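Local coordinates for protein tartrate dehydrogenase/decarboxylase (Pseudomonas putida, PDB 3FLK) that oxidises tartrate to oxaloglycolate with NAD, and also converts meso-tartrate to D-glycerate and decarboxylates D-malate oxidatively to pyruvate, using magnesium or manganese, at residues 191-196 with 221-226; 186-191 with 236-241. The protein carries 1 engineered substitution. All coordinates share one frame; numbering follows the deposited sequence.

Contact 1 of 2, residues 191-196 with 221-226. With MG (magnesium ion), chain I; NAI (1,4-dihydronicotinamide adenine dinucleotide), chain N; OXL (oxalate ion), chain O.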
ATOM      1  N   THR A 191       4.014   3.905   9.169  1.00 15.09           N
ATOM      2  CA  THR A 191       3.731   3.016  10.293  1.00 15.55           C
ATOM      3  C   THR A 191       2.393   2.273  10.148  1.00 15.92           C
ATOM      4  O   THR A 191       1.644   2.507   9.203  1.00 15.83           O
ATOM      5  CB  THR A 191       3.820   3.780  11.657  1.00 15.60           C
ATOM      6  OG1 THR A 191       3.791   2.844  12.744  1.00 16.02           O
ATOM      7  CG2 THR A 191       2.686   4.780  11.818  1.00 15.49           C
ATOM      8  N   LYS A 192       2.127   1.353  11.072  1.00 16.45           N
ATOM      9  CA  LYS A 192       0.804   0.741  11.229  1.00 17.27           C
ATOM     10  C   LYS A 192       0.686   0.225  12.656  1.00 17.77           C
ATOM     11  O   LYS A 192       0.454  -0.963  12.897  1.00 17.59           O
ATOM     12  CB  LYS A 192       0.553  -0.374  10.200  1.00 17.19           C
ATOM     13  CG  LYS A 192      -0.931  -0.581   9.861  1.00 17.55           C
ATOM     14  CD  LYS A 192      -1.624   0.756   9.587  1.00 18.55           C
ATOM     15  CE  LYS A 192      -2.998   0.600   8.965  1.00 19.06           C
ATOM     16  NZ  LYS A 192      -4.052   0.222   9.947  1.00 19.65           N
ATOM     17  N   SER A 193       0.858   1.151  13.598  1.00 18.67           N
ATOM     18  CA  SER A 193       0.964   0.834  15.019  1.00 19.58           C
ATOM     19  C   SER A 193      -0.376   0.584  15.706  1.00 20.29           C
ATOM     20  O   SER A 193      -0.431   0.472  16.931  1.00 20.58           O
ATOM     21  CB  SER A 193       1.762   1.921  15.748  1.00 19.67           C
ATOM     22  OG  SER A 193       1.421   3.216  15.279  1.00 19.62           O
ATOM     23  N   ASN A 194      -1.454   0.505  14.929  1.00 20.97           N
ATOM     24  CA  ASN A 194      -2.721   0.016  15.462  1.00 21.80           C
ATOM     25  C   ASN A 194      -2.911  -1.480  15.204  1.00 22.65           C
ATOM     26  O   ASN A 194      -3.137  -2.245  16.140  1.00 22.84           O
ATOM     27  CB  ASN A 194      -3.929   0.855  15.001  1.00 21.57           C
ATOM     28  CG  ASN A 194      -3.932   1.153  13.502  1.00 21.35           C
ATOM     29  OD1 ASN A 194      -3.296   0.465  12.703  1.00 20.53           O
ATOM     30  ND2 ASN A 194      -4.675   2.188  13.119  1.00 20.45           N
ATOM     31  N   GLY A 195      -2.779  -1.889  13.942  1.00 23.39           N
ATOM     32  CA  GLY A 195      -2.992  -3.281  13.535  1.00 24.68           C
ATOM     33  C   GLY A 195      -1.863  -4.239  13.877  1.00 25.74           C
ATOM     34  O   GLY A 195      -2.110  -5.368  14.304  1.00 25.45           O
HETATM   35  N   MSE A 196      -0.625  -3.801  13.668  1.00 26.64           N
HETATM   36  CA  MSE A 196       0.546  -4.592  14.044  1.00 28.54           C
HETATM   37  C   MSE A 196       1.002  -4.165  15.438  1.00 26.64           C
HETATM   38  O   MSE A 196       1.652  -3.132  15.601  1.00 26.91           O
HETATM   39  CB  MSE A 196       1.653  -4.446  12.997  1.00 28.21           C
HETATM   40  CG  MSE A 196       1.405  -5.284  11.743  1.00 30.50           C
HETATM   41 SE   MSE A 196       1.862  -4.367  10.086  1.00 36.15          SE
HETATM   42  CE  MSE A 196       3.797  -4.270  10.267  1.00 34.33           C
ATOM     43  N   LYS A 221       4.400  10.871  11.732  1.00 17.18           N
ATOM     44  CA  LYS A 221       4.142   9.473  11.414  1.00 16.96           C
ATOM     45  C   LYS A 221       2.729   9.317  10.867  1.00 16.34           C
ATOM     46  O   LYS A 221       1.802  10.019  11.281  1.00 16.20           O
ATOM     47  CB  LYS A 221       4.393   8.557  12.620  1.00 17.01           C
ATOM     48  CG  LYS A 221       3.447   8.752  13.790  1.00 17.80           C
ATOM     49  CD  LYS A 221       3.814   7.841  14.950  1.00 17.93           C
ATOM     50  CE  LYS A 221       2.715   7.834  15.993  1.00 19.88           C
ATOM     51  NZ  LYS A 221       3.050   6.944  17.134  1.00 22.00           N
ATOM     52  N   GLN A 222       2.584   8.414   9.905  1.00 15.50           N
ATOM     53  CA  GLN A 222       1.303   8.180   9.264  1.00 15.04           C
ATOM     54  C   GLN A 222       1.100   6.687   9.092  1.00 14.26           C
ATOM     55  O   GLN A 222       2.016   5.976   8.664  1.00 14.18           O
ATOM     56  CB  GLN A 222       1.237   8.892   7.907  1.00 14.94           C
ATOM     57  CG  GLN A 222       1.278  10.418   7.993  1.00 15.75           C
ATOM     58  CD  GLN A 222       1.132  11.111   6.650  1.00 15.91           C
ATOM     59  OE1 GLN A 222       1.673  12.198   6.443  1.00 18.65           O
ATOM     60  NE2 GLN A 222       0.395  10.492   5.732  1.00 17.10           N
ATOM     61  N   HIS A 223      -0.092   6.214   9.447  1.00 13.48           N
ATOM     62  CA  HIS A 223      -0.460   4.833   9.183  1.00 12.94           C
ATOM     63  C   HIS A 223      -0.410   4.606   7.673  1.00 12.38           C
ATOM     64  O   HIS A 223      -0.760   5.497   6.897  1.00 11.63           O
ATOM     65  CB  HIS A 223      -1.849   4.510   9.739  1.00 13.09           C
ATOM     66  CG  HIS A 223      -1.921   4.516  11.237  1.00 13.68           C
ATOM     67  ND1 HIS A 223      -1.096   3.745  12.028  1.00 14.93           N
ATOM     68  CD2 HIS A 223      -2.737   5.184  12.086  1.00 14.63           C
ATOM     69  CE1 HIS A 223      -1.392   3.947  13.300  1.00 15.15           C
ATOM     70  NE2 HIS A 223      -2.387   4.813  13.363  1.00 15.46           N
ATOM     71  N   ILE A 224       0.036   3.421   7.273  1.00 12.01           N
ATOM     72  CA  ILE A 224       0.299   3.119   5.864  1.00 11.76           C
ATOM     73  C   ILE A 224      -0.921   3.325   4.958  1.00 11.88           C
ATOM     74  O   ILE A 224      -0.774   3.794   3.830  1.00 12.24           O
ATOM     75  CB  ILE A 224       0.955   1.708   5.672  1.00 11.69           C
ATOM     76  CG1 ILE A 224       1.413   1.491   4.219  1.00 11.03           C
ATOM     77  CG2 ILE A 224       0.027   0.580   6.142  1.00 11.13           C
ATOM     78  CD1 ILE A 224       2.582   2.375   3.782  1.00  9.83           C
ATOM     79  N   ASP A 225      -2.114   3.004   5.456  1.00 12.09           N
ATOM     80  CA  ASP A 225      -3.330   3.156   4.655  1.00 12.22           C
ATOM     81  C   ASP A 225      -3.598   4.614   4.263  1.00 12.17           C
ATOM     82  O   ASP A 225      -3.788   4.909   3.081  1.00 11.85           O
ATOM     83  CB  ASP A 225      -4.549   2.481   5.309  1.00 12.35           C
ATOM     84  CG  ASP A 225      -4.891   3.041   6.689  1.00 12.98           C
ATOM     85  OD1 ASP A 225      -4.076   3.768   7.294  1.00 13.85           O
ATOM     86  OD2 ASP A 225      -6.001   2.734   7.172  1.00 13.03           O
ATOM     87  N   ILE A 226      -3.568   5.520   5.238  1.00 11.91           N
ATOM     88  CA  ILE A 226      -3.801   6.936   4.956  1.00 11.92           C
ATOM     89  C   ILE A 226      -2.604   7.602   4.260  1.00 11.86           C
ATOM     90  O   ILE A 226      -2.777   8.562   3.511  1.00 12.06           O
ATOM     91  CB  ILE A 226      -4.256   7.735   6.221  1.00 12.01           C
ATOM     92  CG1 ILE A 226      -4.852   9.093   5.824  1.00 12.10           C
ATOM     93  CG2 ILE A 226      -3.110   7.901   7.225  1.00 11.83           C
ATOM     94  CD1 ILE A 226      -6.135   9.011   4.984  1.00 12.96           C
TER
HETATM   95 MG    MG I 405      -7.690   1.590   7.297  1.00 17.84          MG
HETATM   96  PA  NAI N 401      -8.235   8.717   9.985  1.00 16.95           P
HETATM   97  O1A NAI N 401      -9.088   7.939   9.057  1.00 16.02           O
HETATM   98  O2A NAI N 401      -8.916   8.929  11.280  1.00 17.19           O
HETATM   99  O5B NAI N 401      -7.878  10.144   9.338  1.00 16.24           O
HETATM  100  C5B NAI N 401      -6.990  10.278   8.251  1.00 16.02           C
HETATM  101  C4B NAI N 401      -7.205  11.614   7.542  1.00 16.06           C
HETATM  102  O4B NAI N 401      -8.439  11.621   6.848  1.00 15.90           O
HETATM  103  C3B NAI N 401      -7.239  12.780   8.519  1.00 16.51           C
HETATM  104  O3B NAI N 401      -6.524  13.854   7.955  1.00 16.70           O
HETATM  105  C2B NAI N 401      -8.711  13.115   8.651  1.00 16.41           C
HETATM  106  O2B NAI N 401      -8.943  14.489   8.873  1.00 16.84           O
HETATM  107  C1B NAI N 401      -9.306  12.629   7.338  1.00 15.91           C
HETATM  108  N9A NAI N 401     -10.654  12.082   7.556  1.00 15.69           N
HETATM  109  C8A NAI N 401     -10.973  10.883   8.142  1.00 16.04           C
HETATM  110  N7A NAI N 401     -12.317  10.751   8.147  1.00 15.70           N
HETATM  111  C5A NAI N 401     -12.860  11.840   7.571  1.00 15.62           C
HETATM  112  C6A NAI N 401     -14.177  12.208   7.325  1.00 15.67           C
HETATM  113  N6A NAI N 401     -15.176  11.382   7.628  1.00 15.72           N
HETATM  114  N1A NAI N 401     -14.435  13.414   6.701  1.00 15.92           N
HETATM  115  C2A NAI N 401     -13.396  14.248   6.330  1.00 15.99           C
HETATM  116  N3A NAI N 401     -12.088  13.874   6.583  1.00 15.75           N
HETATM  117  C4A NAI N 401     -11.826  12.688   7.191  1.00 15.83           C
HETATM  118  O3  NAI N 401      -6.861   7.894  10.132  1.00 16.48           O
HETATM  119  PN  NAI N 401      -5.596   8.271  11.050  1.00 16.50           P
HETATM  120  O1N NAI N 401      -5.482   9.743  11.167  1.00 16.72           O
HETATM  121  O2N NAI N 401      -4.465   7.488  10.511  1.00 16.35           O
HETATM  122  O5D NAI N 401      -5.984   7.630  12.474  1.00 16.71           O
HETATM  123  C5D NAI N 401      -6.557   8.390  13.517  1.00 17.14           C
HETATM  124  C4D NAI N 401      -7.028   7.455  14.628  1.00 16.81           C
HETATM  125  O4D NAI N 401      -8.081   6.628  14.166  1.00 16.66           O
HETATM  126  C3D NAI N 401      -5.926   6.526  15.112  1.00 17.00           C
HETATM  127  O3D NAI N 401      -6.010   6.441  16.515  1.00 17.24           O
HETATM  128  C2D NAI N 401      -6.263   5.188  14.480  1.00 16.82           C
HETATM  129  O2D NAI N 401      -5.809   4.111  15.264  1.00 17.17           O
HETATM  130  C1D NAI N 401      -7.781   5.259  14.388  1.00 17.28           C
HETATM  131  N1N NAI N 401      -8.399   4.448  13.315  1.00 17.88           N
HETATM  132  C2N NAI N 401      -9.506   3.704  13.627  1.00 17.57           C
HETATM  133  C3N NAI N 401     -10.144   2.935  12.656  1.00 17.95           C
HETATM  134  C7N NAI N 401     -11.472   2.310  12.968  1.00 18.63           C
HETATM  135  O7N NAI N 401     -12.185   2.752  14.100  1.00 18.01           O
HETATM  136  N7N NAI N 401     -11.956   1.354  12.171  1.00 18.61           N
HETATM  137  C4N NAI N 401      -9.647   2.933  11.351  1.00 17.97           C
HETATM  138  C5N NAI N 401      -8.521   3.698  11.037  1.00 17.93           C
HETATM  139  C6N NAI N 401      -7.905   4.459  12.030  1.00 17.90           C
HETATM  140  C1  OXL O 402      -8.886  -0.441   9.253  1.00 24.39           C
HETATM  141  C2  OXL O 402      -7.725   0.080   9.985  1.00 25.07           C
HETATM  142  O1  OXL O 402      -9.250   0.154   8.209  1.00 23.55           O
HETATM  143  O2  OXL O 402      -7.411  -0.417  11.093  1.00 25.82           O
HETATM  144  O3  OXL O 402      -9.480  -1.457   9.677  1.00 23.25           O
HETATM  145  O4  OXL O 402      -7.070   1.017   9.471  1.00 24.71           O
HETATM  146  O   HOH W   1      -5.175   2.815  10.374  1.00 22.16           O
HETATM  147  O   HOH W   2       0.027   5.540  16.626  1.00 32.43           O
HETATM  148  O   HOH W   3      -8.901   3.186   7.673  1.00 13.12           O
HETATM  149  O   HOH W   4      -8.380   1.388   5.313  1.00 12.25           O

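Contact 2 of 2, residues 186-191 with 236-241. With SO4 (sulfate ion), chain K.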
ATOM      1  N   HIS A 186      12.353  17.549   6.486  1.00 18.97           N
ATOM      2  CA  HIS A 186      11.109  16.911   6.905  1.00 18.31           C
ATOM      3  C   HIS A 186      11.127  15.404   6.643  1.00 17.45           C
ATOM      4  O   HIS A 186      11.433  14.963   5.533  1.00 16.92           O
ATOM      5  CB  HIS A 186       9.917  17.589   6.214  1.00 18.64           C
ATOM      6  CG  HIS A 186       8.609  16.889   6.415  1.00 19.85           C
ATOM      7  ND1 HIS A 186       8.134  16.539   7.661  1.00 21.02           N
ATOM      8  CD2 HIS A 186       7.665  16.494   5.529  1.00 21.00           C
ATOM      9  CE1 HIS A 186       6.960  15.948   7.533  1.00 21.14           C
ATOM     10  NE2 HIS A 186       6.653  15.907   6.249  1.00 22.00           N
ATOM     11  N   VAL A 187      10.808  14.628   7.681  1.00 16.41           N
ATOM     12  CA  VAL A 187      10.740  13.166   7.590  1.00 15.51           C
ATOM     13  C   VAL A 187       9.324  12.680   7.890  1.00 15.26           C
ATOM     14  O   VAL A 187       8.745  13.038   8.918  1.00 14.75           O
ATOM     15  CB  VAL A 187      11.731  12.469   8.570  1.00 15.42           C
ATOM     16  CG1 VAL A 187      11.485  10.960   8.631  1.00 15.02           C
ATOM     17  CG2 VAL A 187      13.163  12.735   8.177  1.00 14.92           C
ATOM     18  N   THR A 188       8.777  11.869   6.985  1.00 14.68           N
ATOM     19  CA  THR A 188       7.539  11.141   7.249  1.00 14.52           C
ATOM     20  C   THR A 188       7.877   9.672   7.483  1.00 14.41           C
ATOM     21  O   THR A 188       8.564   9.050   6.674  1.00 14.15           O
ATOM     22  CB  THR A 188       6.523  11.274   6.087  1.00 14.60           C
ATOM     23  OG1 THR A 188       6.217  12.655   5.879  1.00 14.76           O
ATOM     24  CG2 THR A 188       5.228  10.521   6.396  1.00 14.51           C
ATOM     25  N   SER A 189       7.410   9.138   8.607  1.00 14.23           N
ATOM     26  CA  SER A 189       7.617   7.739   8.944  1.00 14.49           C
ATOM     27  C   SER A 189       6.361   6.935   8.623  1.00 14.12           C
ATOM     28  O   SER A 189       5.276   7.254   9.112  1.00 13.89           O
ATOM     29  CB  SER A 189       7.970   7.600  10.428  1.00 14.57           C
ATOM     30  OG  SER A 189       8.321   6.260  10.739  1.00 16.65           O
ATOM     31  N   ALA A 190       6.509   5.906   7.790  1.00 14.10           N
ATOM     32  CA  ALA A 190       5.407   4.990   7.507  1.00 14.28           C
ATOM     33  C   ALA A 190       5.240   4.019   8.669  1.00 14.54           C
ATOM     34  O   ALA A 190       6.205   3.386   9.102  1.00 14.62           O
ATOM     35  CB  ALA A 190       5.649   4.231   6.204  1.00 14.03           C
ATOM     36  N   THR A 191       4.014   3.905   9.169  1.00 15.09           N
ATOM     37  CA  THR A 191       3.731   3.016  10.293  1.00 15.55           C
ATOM     38  C   THR A 191       2.393   2.273  10.148  1.00 15.92           C
ATOM     39  O   THR A 191       1.644   2.507   9.203  1.00 15.83           O
ATOM     40  CB  THR A 191       3.820   3.780  11.657  1.00 15.60           C
ATOM     41  OG1 THR A 191       3.791   2.844  12.744  1.00 16.02           O
ATOM     42  CG2 THR A 191       2.686   4.780  11.818  1.00 15.49           C
ATOM     43  N   GLU A 236       2.449  16.856  -2.257  1.00 16.58           N
ATOM     44  CA  GLU A 236       3.320  18.012  -1.995  1.00 17.19           C
ATOM     45  C   GLU A 236       3.874  18.053  -0.565  1.00 17.09           C
ATOM     46  O   GLU A 236       4.900  18.682  -0.309  1.00 17.20           O
ATOM     47  CB  GLU A 236       2.599  19.328  -2.330  1.00 17.41           C
ATOM     48  CG  GLU A 236       1.384  19.648  -1.451  1.00 18.94           C
ATOM     49  CD  GLU A 236       0.066  19.123  -2.013  1.00 21.37           C
ATOM     50  OE1 GLU A 236       0.076  18.185  -2.842  1.00 21.59           O
ATOM     51  OE2 GLU A 236      -0.991  19.664  -1.622  1.00 22.67           O
ATOM     52  N   ARG A 237       3.194  17.370   0.351  1.00 16.99           N
ATOM     53  CA  ARG A 237       3.563  17.361   1.766  1.00 17.09           C
ATOM     54  C   ARG A 237       4.838  16.574   2.071  1.00 16.85           C
ATOM     55  O   ARG A 237       5.411  16.713   3.153  1.00 16.88           O
ATOM     56  CB  ARG A 237       2.411  16.804   2.610  1.00 17.19           C
ATOM     57  CG  ARG A 237       1.161  17.680   2.656  1.00 18.13           C
ATOM     58  CD  ARG A 237       1.309  18.833   3.646  1.00 20.16           C
ATOM     59  NE  ARG A 237       0.047  19.548   3.832  1.00 20.84           N
ATOM     60  CZ  ARG A 237      -0.305  20.649   3.173  1.00 21.08           C
ATOM     61  NH1 ARG A 237       0.510  21.183   2.271  1.00 21.54           N
ATOM     62  NH2 ARG A 237      -1.477  21.216   3.418  1.00 20.97           N
ATOM     63  N   PHE A 238       5.281  15.750   1.126  1.00 16.48           N
ATOM     64  CA  PHE A 238       6.364  14.808   1.397  1.00 16.26           C
ATOM     65  C   PHE A 238       7.716  15.255   0.862  1.00 16.31           C
ATOM     66  O   PHE A 238       7.803  15.870  -0.205  1.00 16.30           O
ATOM     67  CB  PHE A 238       5.995  13.409   0.884  1.00 16.14           C
ATOM     68  CG  PHE A 238       4.678  12.915   1.406  1.00 15.68           C
ATOM     69  CD1 PHE A 238       4.553  12.497   2.729  1.00 15.19           C
ATOM     70  CD2 PHE A 238       3.553  12.901   0.588  1.00 15.41           C
ATOM     71  CE1 PHE A 238       3.333  12.062   3.225  1.00 15.02           C
ATOM     72  CE2 PHE A 238       2.324  12.463   1.073  1.00 15.28           C
ATOM     73  CZ  PHE A 238       2.216  12.042   2.396  1.00 15.89           C
ATOM     74  N   ASP A 239       8.764  14.951   1.625  1.00 16.23           N
ATOM     75  CA  ASP A 239      10.139  15.174   1.188  1.00 16.20           C
ATOM     76  C   ASP A 239      10.990  13.924   1.386  1.00 15.72           C
ATOM     77  O   ASP A 239      11.519  13.372   0.422  1.00 15.92           O
ATOM     78  CB  ASP A 239      10.769  16.367   1.909  1.00 16.60           C
ATOM     79  CG  ASP A 239      12.052  16.833   1.239  1.00 18.20           C
ATOM     80  OD1 ASP A 239      11.991  17.270   0.069  1.00 20.44           O
ATOM     81  OD2 ASP A 239      13.121  16.752   1.875  1.00 20.09           O
ATOM     82  N   VAL A 240      11.141  13.495   2.638  1.00 14.91           N
ATOM     83  CA  VAL A 240      11.803  12.227   2.947  1.00 14.33           C
ATOM     84  C   VAL A 240      10.781  11.303   3.601  1.00 13.94           C
ATOM     85  O   VAL A 240      10.176  11.659   4.616  1.00 13.74           O
ATOM     86  CB  VAL A 240      13.034  12.412   3.872  1.00 14.30           C
ATOM     87  CG1 VAL A 240      13.639  11.065   4.264  1.00 13.94           C
ATOM     88  CG2 VAL A 240      14.090  13.282   3.202  1.00 14.54           C
ATOM     89  N   VAL A 241      10.574  10.135   2.999  1.00 13.39           N
ATOM     90  CA  VAL A 241       9.657   9.133   3.540  1.00 12.76           C
ATOM     91  C   VAL A 241      10.450   7.889   3.932  1.00 12.59           C
ATOM     92  O   VAL A 241      11.056   7.233   3.081  1.00 12.60           O
ATOM     93  CB  VAL A 241       8.518   8.775   2.544  1.00 12.99           C
ATOM     94  CG1 VAL A 241       7.519   7.811   3.181  1.00 12.74           C
ATOM     95  CG2 VAL A 241       7.796  10.035   2.069  1.00 12.42           C
TER
HETATM   96  S   SO4 K 407      -2.932  19.084   6.336  1.00 73.93           S
HETATM   97  O1  SO4 K 407      -3.862  19.756   5.432  1.00 73.80           O
HETATM   98  O2  SO4 K 407      -3.637  18.037   7.069  1.00 73.97           O
HETATM   99  O3  SO4 K 407      -1.842  18.487   5.569  1.00 73.86           O
HETATM  100  O4  SO4 K 407      -2.385  20.055   7.279  1.00 73.97           O
HETATM  101  O   HOH W   5      13.572  16.605   4.295  1.00 24.90           O
HETATM  102  O   HOH W   6       8.159  13.672   4.173  1.00 20.14           O

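Contact 1 of 2, residues 191-196 with 221-226
Thr191 and His223 pair as parallel strand neighbours just where both strands run out. Thr191 N gives its hydrogen to Gln222 O at 2.9 Å, and Thr191 O takes a weak bond from Ile224 N, the first residue of helix 224-233, for which His223 is the N-cap residue. From there the chains separate, one into a loop and the other into the helix. The His223 ring is held between loop and dinucleotide: Ser193 N and NAI O2N lie at its edge in plane, while the Asn194 amide, carried there with CG between the backbone N and the carbonyl carbon (chi1 47°), stacks over one face with the planes 12° apart. Asn194 ND2 sits 3.5 Å above the ring near the rim; it donates nearly straight to NAI O2D of the nicotinamide ribose, at 3.1 Å, and also to water 1. Asn194 OD1 accepts from both Lys192 NZ, at 2.9 Å, and Gly195 N. An alanine in place of this asparagine would probably cost the ribose hydroxyl and water 1 a donor, Lys192 NZ and Gly195 N an acceptor, and His223 the amide stacked on one face. The Lys192 chain crosses His223 at about a right angle, with CD 3.8 Å from His223 CB, and its NZ reaches OXL O4 at 3.2 Å, water 1 and Asp249 of the second subunit. Asp225 OD2 binds the magnesium at 2.0 Å, and Asp249 of the second subunit is a further ligand. His223 NE2 is hydrogen-bonded to Asp86 of that subunit, whereas ND1 is buried with no partner in the model. An active site thus forms across the dimer interface, where OXL O4 both accepts from Lys192 NZ and coordinates the magnesium, an arrangement expected to stabilise negative charge on a bound substrate.

Contact 2 of 2, residues 186-191 with 236-241
His186, Thr188 and Val240 carry most of this contact, the start of a parallel strand pair inside the large mixed sheet of the isocitrate and isopropylmalate dehydrogenase fold. Strand 186-191 lies beside strand 240-243, with Val187 opposite Val240 and Thr188 opposite Val241. Both the N and the O of Val240 bond to strand 186-191: its N donates to His186 O at 3.3 Å, and its O receives a nearly straight bond from Thr188 N at 2.8 Å. Its CB also rests against the carbonyl oxygen of His186. The Val187 and Val240 side chains share one face of the sheet, CG2 to CG1 at 4.3 Å, and helix 165-181 covers them there.

In His186, CG anti to the backbone N (chi1 172°) directs the imidazole toward 236-241, where its edge atom CD2 lies 3.3 Å from Arg237 O, near the ring plane; ND1, for its part, bonds to Ser218 O on the neighbouring strand. Thr188 works on the other face of the sheet, toward helix 224-233. Its OG1 lies in the plane of the Phe238 ring, at the edge, 3.6 Å from CD1, and CG2 comes to 4.0 Å from CE1 of the same ring. The hydroxyl is also hydrogen-bonded to Asp220 on strand 218-223. Near the bend at Asp239, whose carboxylate pairs with Arg182, water 6 ties the chains together: it accepts from Asp239 N and donates to Val240 O and to Thr188 OG1, the last at 2.8 Å.

Strand 186-191 runs through both contacts, with Thr191 common to the two: contact 2 pairs its beginning with strand 240-243, and contact 1 joins its end to strand 218-223, its neighbour on the other side. Gln222 N probably bonds to Ser189 O, tying the two together along the sheet. Both are largely buried, with centres 13 Å apart, but their surroundings differ. Contact 2, with an exposed margin at Arg237, is built of backbone bonds, valines, Thr188, the His186 and Phe238 ring edges and water, and no other chain of the assembly touches it. Contact 1 lies where strands give way to loop and helix, and there charged groups, metal, oxalate and dinucleotide meet the second subunit.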